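Local coordinates for protein kinectin 1 (Kinesin receptor) (Legionella pneumophila, PDB 4MU6) that is a Legionella effector of unknown function, represented here by its long, helical N-terminal coiled-coil domain, at residues I18-L32 / F263-T277. Numbering follows the deposited sequence.
Sequences IKQFLADEELSFSGL and FLEELQKYLNKKKHT
Tyr270 and Phe263 both hold CG anti to the backbone N (chi1 173° and 174°), which sends their rings from helix 227-273 toward Leu22, whose own CG lies anti to its carbonyl carbon. Leu22 enters as a knob into a hole formed by Phe263, Glu266, Leu267 and Tyr270. Its CD2 branch sits over one face of the Tyr270 ring in a CH-pi contact, 4.3 Å from the centroid and displaced toward the rim, while CD1 presses on Glu266 CB at 3.6 Å. Phe263 returns the fit: its ring wedges among Ile18, Phe21, Leu22 and Leu32, with Leu32 CD2 at the ring edge, 4.1 Å from CZ. That same methyl also touches Leu267 CD1. The loop that follows helix 10-22 passes Tyr270 OH, which donates to Asp24 O at 2.9 Å in the carbonyl plane; Leu27 CD1 packs obliquely against the phenol. Thr277 OG1 donates to Glu25 O at 2.8 Å, on a lone pair, and so ties the two loops together. One water donates to Leu27 O and Tyr270 OH and accepts from Thr277 N; another links Leu22 O to Lys275 O. At the exposed margin Lys269 NZ forms a salt bridge with Glu266 OE2 on its syn side at 2.8 Å. Lys19 passes CG and CE beside this carboxylate, whose charge would probably ease the closeness of Lys19 NZ to Lys269 NZ, 4.5 Å. Ile45 of helix 43-105 adds to the cluster beside Phe263, and Ile290 of helix 280-294 meets Leu267. The axes of segments 18-22 and 263-273 cross at -36°, 10.2 Å apart; helices 10-22 and 227-273 thus interlock by knobs-into-holes packing in a helical bundle at one end of the elongated coiled-coil domain.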
# COMPACT_ATOMS: atom_id res chain seq x y z
N ILE A 18 -28.69 -25.74 12.95
CA ILE A 18 -29.93 -26.25 13.52
C ILE A 18 -29.74 -27.69 13.97
O ILE A 18 -30.13 -28.06 15.07
CB ILE A 18 -31.08 -26.21 12.52
CG1 ILE A 18 -31.50 -24.76 12.30
CG2 ILE A 18 -32.28 -27.04 13.02
CD1 ILE A 18 -32.36 -24.60 11.09
N LYS A 19 -29.13 -28.51 13.11
CA LYS A 19 -28.89 -29.91 13.44
C LYS A 19 -28.03 -30.04 14.70
O LYS A 19 -28.31 -30.88 15.57
CB LYS A 19 -28.25 -30.63 12.26
CG LYS A 19 -29.20 -30.95 11.11
CD LYS A 19 -28.48 -31.73 10.03
CE LYS A 19 -29.43 -32.18 8.95
NZ LYS A 19 -28.97 -33.47 8.34
N GLN A 20 -27.00 -29.20 14.81
CA GLN A 20 -26.11 -29.25 15.97
C GLN A 20 -26.88 -28.93 17.25
O GLN A 20 -26.68 -29.56 18.29
CB GLN A 20 -24.93 -28.29 15.78
CG GLN A 20 -24.03 -28.19 16.99
CD GLN A 20 -23.48 -29.54 17.40
OE1 GLN A 20 -23.22 -30.41 16.56
NE2 GLN A 20 -23.32 -29.74 18.71
N PHE A 21 -27.78 -27.95 17.16
CA PHE A 21 -28.63 -27.57 18.28
C PHE A 21 -29.56 -28.71 18.66
O PHE A 21 -29.71 -29.03 19.84
CB PHE A 21 -29.42 -26.33 17.88
CG PHE A 21 -30.37 -25.83 18.94
CD1 PHE A 21 -31.68 -26.30 19.00
CD2 PHE A 21 -29.97 -24.87 19.85
CE1 PHE A 21 -32.56 -25.82 19.96
CE2 PHE A 21 -30.85 -24.39 20.80
CZ PHE A 21 -32.14 -24.87 20.86
N LEU A 22 -30.19 -29.33 17.66
CA LEU A 22 -31.13 -30.42 17.92
C LEU A 22 -30.43 -31.74 18.28
O LEU A 22 -31.08 -32.73 18.57
CB LEU A 22 -32.09 -30.60 16.73
CG LEU A 22 -33.09 -29.45 16.56
CD1 LEU A 22 -33.87 -29.52 15.24
CD2 LEU A 22 -34.05 -29.37 17.74
N ALA A 23 -29.09 -31.74 18.28
CA ALA A 23 -28.34 -32.89 18.77
C ALA A 23 -28.52 -33.01 20.28
O ALA A 23 -28.26 -34.05 20.87
CB ALA A 23 -26.88 -32.78 18.42
N ASP A 24 -28.94 -31.91 20.89
CA ASP A 24 -29.26 -31.86 22.32
C ASP A 24 -30.46 -32.77 22.64
O ASP A 24 -31.59 -32.51 22.24
CB ASP A 24 -29.56 -30.41 22.72
CG ASP A 24 -29.52 -30.19 24.21
OD1 ASP A 24 -29.91 -31.10 24.98
OD2 ASP A 24 -29.12 -29.08 24.62
N GLU A 25 -30.21 -33.83 23.39
CA GLU A 25 -31.25 -34.79 23.69
C GLU A 25 -32.01 -34.42 24.97
O GLU A 25 -32.84 -35.18 25.46
CB GLU A 25 -30.64 -36.19 23.78
CG GLU A 25 -29.80 -36.53 22.55
CD GLU A 25 -29.47 -38.01 22.44
OE1 GLU A 25 -30.19 -38.83 23.04
OE2 GLU A 25 -28.48 -38.35 21.76
N GLU A 26 -31.75 -33.22 25.47
CA GLU A 26 -32.26 -32.81 26.78
C GLU A 26 -33.18 -31.59 26.69
O GLU A 26 -33.53 -30.99 27.71
CB GLU A 26 -31.10 -32.51 27.72
CG GLU A 26 -30.00 -33.57 27.71
CD GLU A 26 -28.62 -33.01 28.04
OE1 GLU A 26 -28.45 -31.76 28.06
OE2 GLU A 26 -27.70 -33.83 28.28
N LEU A 27 -33.56 -31.21 25.47
CA LEU A 27 -34.45 -30.06 25.29
C LEU A 27 -35.80 -30.34 25.97
O LEU A 27 -36.21 -31.49 26.11
CB LEU A 27 -34.62 -29.77 23.80
CG LEU A 27 -33.30 -29.44 23.10
CD1 LEU A 27 -33.45 -29.45 21.57
CD2 LEU A 27 -32.77 -28.08 23.59
N SER A 28 -36.46 -29.29 26.44
CA SER A 28 -37.67 -29.45 27.25
C SER A 28 -38.94 -29.06 26.50
O SER A 28 -38.89 -28.28 25.55
CB SER A 28 -37.56 -28.59 28.51
OG SER A 28 -37.58 -27.22 28.17
N PHE A 29 -40.08 -29.60 26.93
CA PHE A 29 -41.35 -29.22 26.33
C PHE A 29 -41.58 -27.70 26.27
O PHE A 29 -41.84 -27.14 25.20
CB PHE A 29 -42.55 -29.87 27.03
CG PHE A 29 -43.85 -29.32 26.54
CD1 PHE A 29 -44.37 -29.74 25.33
CD2 PHE A 29 -44.51 -28.32 27.25
CE1 PHE A 29 -45.53 -29.19 24.84
CE2 PHE A 29 -45.68 -27.76 26.75
CZ PHE A 29 -46.19 -28.20 25.55
N SER A 30 -41.50 -27.03 27.42
CA SER A 30 -41.83 -25.60 27.48
C SER A 30 -40.82 -24.76 26.70
O SER A 30 -41.19 -23.75 26.09
CB SER A 30 -42.00 -25.10 28.92
OG SER A 30 -40.89 -25.45 29.73
N GLY A 31 -39.56 -25.18 26.70
CA GLY A 31 -38.57 -24.55 25.86
C GLY A 31 -38.96 -24.61 24.39
O GLY A 31 -39.03 -23.58 23.70
N LEU A 32 -39.22 -25.81 23.90
CA LEU A 32 -39.51 -26.00 22.49
C LEU A 32 -40.82 -25.33 22.10
O LEU A 32 -40.91 -24.70 21.04
CB LEU A 32 -39.48 -27.48 22.13
CG LEU A 32 -38.05 -28.02 22.11
CD1 LEU A 32 -38.02 -29.54 22.03
CD2 LEU A 32 -37.28 -27.41 20.95
N PHE A 263 -35.94 -24.53 11.11
CA PHE A 263 -35.96 -25.12 12.44
C PHE A 263 -37.21 -25.97 12.64
O PHE A 263 -37.16 -27.05 13.24
CB PHE A 263 -35.90 -24.02 13.49
CG PHE A 263 -36.07 -24.54 14.90
CD1 PHE A 263 -34.99 -25.09 15.58
CD2 PHE A 263 -37.29 -24.45 15.55
CE1 PHE A 263 -35.14 -25.56 16.89
CE2 PHE A 263 -37.44 -24.91 16.85
CZ PHE A 263 -36.36 -25.46 17.52
N LEU A 264 -38.34 -25.46 12.15
CA LEU A 264 -39.60 -26.16 12.27
C LEU A 264 -39.53 -27.52 11.54
O LEU A 264 -39.93 -28.54 12.09
CB LEU A 264 -40.74 -25.29 11.74
CG LEU A 264 -42.01 -25.29 12.60
CD1 LEU A 264 -41.73 -24.76 14.00
CD2 LEU A 264 -43.14 -24.51 11.92
N GLU A 265 -38.98 -27.51 10.33
CA GLU A 265 -38.75 -28.74 9.56
C GLU A 265 -37.88 -29.74 10.30
O GLU A 265 -38.18 -30.94 10.38
CB GLU A 265 -38.07 -28.42 8.21
CG GLU A 265 -38.96 -27.73 7.19
CD GLU A 265 -39.95 -28.67 6.53
OE1 GLU A 265 -39.74 -29.90 6.60
OE2 GLU A 265 -40.95 -28.19 5.95
N GLU A 266 -36.77 -29.26 10.85
CA GLU A 266 -35.83 -30.16 11.50
C GLU A 266 -36.37 -30.65 12.83
O GLU A 266 -35.98 -31.71 13.29
CB GLU A 266 -34.47 -29.49 11.69
CG GLU A 266 -33.67 -29.39 10.41
CD GLU A 266 -33.34 -30.74 9.82
OE1 GLU A 266 -33.13 -31.69 10.61
OE2 GLU A 266 -33.30 -30.87 8.58
N LEU A 267 -37.24 -29.86 13.44
CA LEU A 267 -37.74 -30.18 14.76
C LEU A 267 -38.69 -31.35 14.64
O LEU A 267 -38.72 -32.24 15.49
CB LEU A 267 -38.47 -28.99 15.35
CG LEU A 267 -39.18 -29.26 16.68
CD1 LEU A 267 -38.14 -29.62 17.74
CD2 LEU A 267 -40.00 -28.06 17.11
N GLN A 268 -39.46 -31.33 13.55
CA GLN A 268 -40.39 -32.40 13.23
C GLN A 268 -39.59 -33.71 13.15
O GLN A 268 -39.97 -34.71 13.76
CB GLN A 268 -41.13 -32.09 11.92
CG GLN A 268 -42.26 -33.05 11.58
CD GLN A 268 -43.53 -32.81 12.40
OE1 GLN A 268 -43.62 -33.23 13.56
NE2 GLN A 268 -44.51 -32.15 11.80
N LYS A 269 -38.47 -33.68 12.43
CA LYS A 269 -37.61 -34.86 12.31
C LYS A 269 -37.11 -35.32 13.66
O LYS A 269 -37.19 -36.50 13.99
CB LYS A 269 -36.43 -34.59 11.37
CG LYS A 269 -36.84 -34.33 9.94
CD LYS A 269 -35.78 -33.57 9.16
CE LYS A 269 -34.58 -34.44 8.80
NZ LYS A 269 -33.50 -33.67 8.09
N TYR A 270 -36.59 -34.39 14.45
CA TYR A 270 -36.15 -34.64 15.81
C TYR A 270 -37.26 -35.28 16.65
O TYR A 270 -37.00 -36.17 17.47
CB TYR A 270 -35.75 -33.31 16.43
CG TYR A 270 -35.42 -33.30 17.90
CD1 TYR A 270 -34.13 -33.55 18.33
CD2 TYR A 270 -36.39 -32.99 18.85
CE1 TYR A 270 -33.81 -33.51 19.68
CE2 TYR A 270 -36.08 -32.95 20.20
CZ TYR A 270 -34.78 -33.21 20.61
OH TYR A 270 -34.43 -33.17 21.94
N LEU A 271 -38.49 -34.82 16.45
CA LEU A 271 -39.63 -35.33 17.21
C LEU A 271 -40.06 -36.73 16.76
O LEU A 271 -40.90 -37.36 17.41
CB LEU A 271 -40.80 -34.35 17.13
CG LEU A 271 -40.65 -33.02 17.88
CD1 LEU A 271 -41.95 -32.25 17.81
CD2 LEU A 271 -40.24 -33.26 19.34
N ASN A 272 -39.49 -37.21 15.66
CA ASN A 272 -39.87 -38.51 15.13
C ASN A 272 -38.74 -39.52 15.33
O ASN A 272 -38.96 -40.72 15.27
CB ASN A 272 -40.20 -38.40 13.64
CG ASN A 272 -41.50 -37.66 13.35
OD1 ASN A 272 -42.48 -37.74 14.11
ND2 ASN A 272 -41.53 -36.96 12.24
N LYS A 273 -37.53 -39.02 15.54
CA LYS A 273 -36.35 -39.87 15.65
C LYS A 273 -36.25 -40.52 17.03
O LYS A 273 -35.59 -41.55 17.18
CB LYS A 273 -35.09 -39.05 15.42
CG LYS A 273 -34.79 -38.68 13.98
CD LYS A 273 -34.00 -37.36 13.91
CE LYS A 273 -32.88 -37.28 14.95
NZ LYS A 273 -32.21 -35.94 14.98
N LYS A 274 -36.88 -39.89 18.02
CA LYS A 274 -36.84 -40.35 19.41
C LYS A 274 -35.47 -40.24 20.11
O LYS A 274 -35.28 -40.80 21.19
CB LYS A 274 -37.38 -41.77 19.54
CG LYS A 274 -38.73 -41.97 18.88
CD LYS A 274 -39.28 -43.35 19.19
CE LYS A 274 -40.69 -43.49 18.66
NZ LYS A 274 -41.33 -44.70 19.24
N LYS A 275 -34.52 -39.52 19.52
CA LYS A 275 -33.28 -39.21 20.23
C LYS A 275 -33.50 -37.97 21.10
O LYS A 275 -32.95 -36.90 20.83
CB LYS A 275 -32.11 -38.99 19.27
CG LYS A 275 -31.76 -40.21 18.43
CD LYS A 275 -30.40 -40.06 17.78
CE LYS A 275 -29.30 -40.18 18.82
NZ LYS A 275 -29.35 -41.48 19.54
N HIS A 276 -34.31 -38.13 22.14
CA HIS A 276 -34.72 -37.01 22.98
C HIS A 276 -35.33 -37.58 24.26
O HIS A 276 -35.45 -38.79 24.39
CB HIS A 276 -35.73 -36.11 22.25
CG HIS A 276 -37.00 -36.81 21.87
ND1 HIS A 276 -37.93 -37.22 22.80
CD2 HIS A 276 -37.49 -37.17 20.66
CE1 HIS A 276 -38.93 -37.82 22.18
NE2 HIS A 276 -38.69 -37.80 20.88
N THR A 277 -35.72 -36.71 25.18
CA THR A 277 -36.19 -37.13 26.50
C THR A 277 -37.64 -36.72 26.75
O THR A 277 -38.12 -36.66 27.89
CB THR A 277 -35.27 -36.57 27.62
OG1 THR A 277 -34.96 -35.20 27.34
CG2 THR A 277 -33.97 -37.35 27.67
O HOH W 1 -31.13 -35.48 18.89
O HOH W 2 -35.56 -33.74 24.72
O HOH W 3 -37.04 -32.99 28.28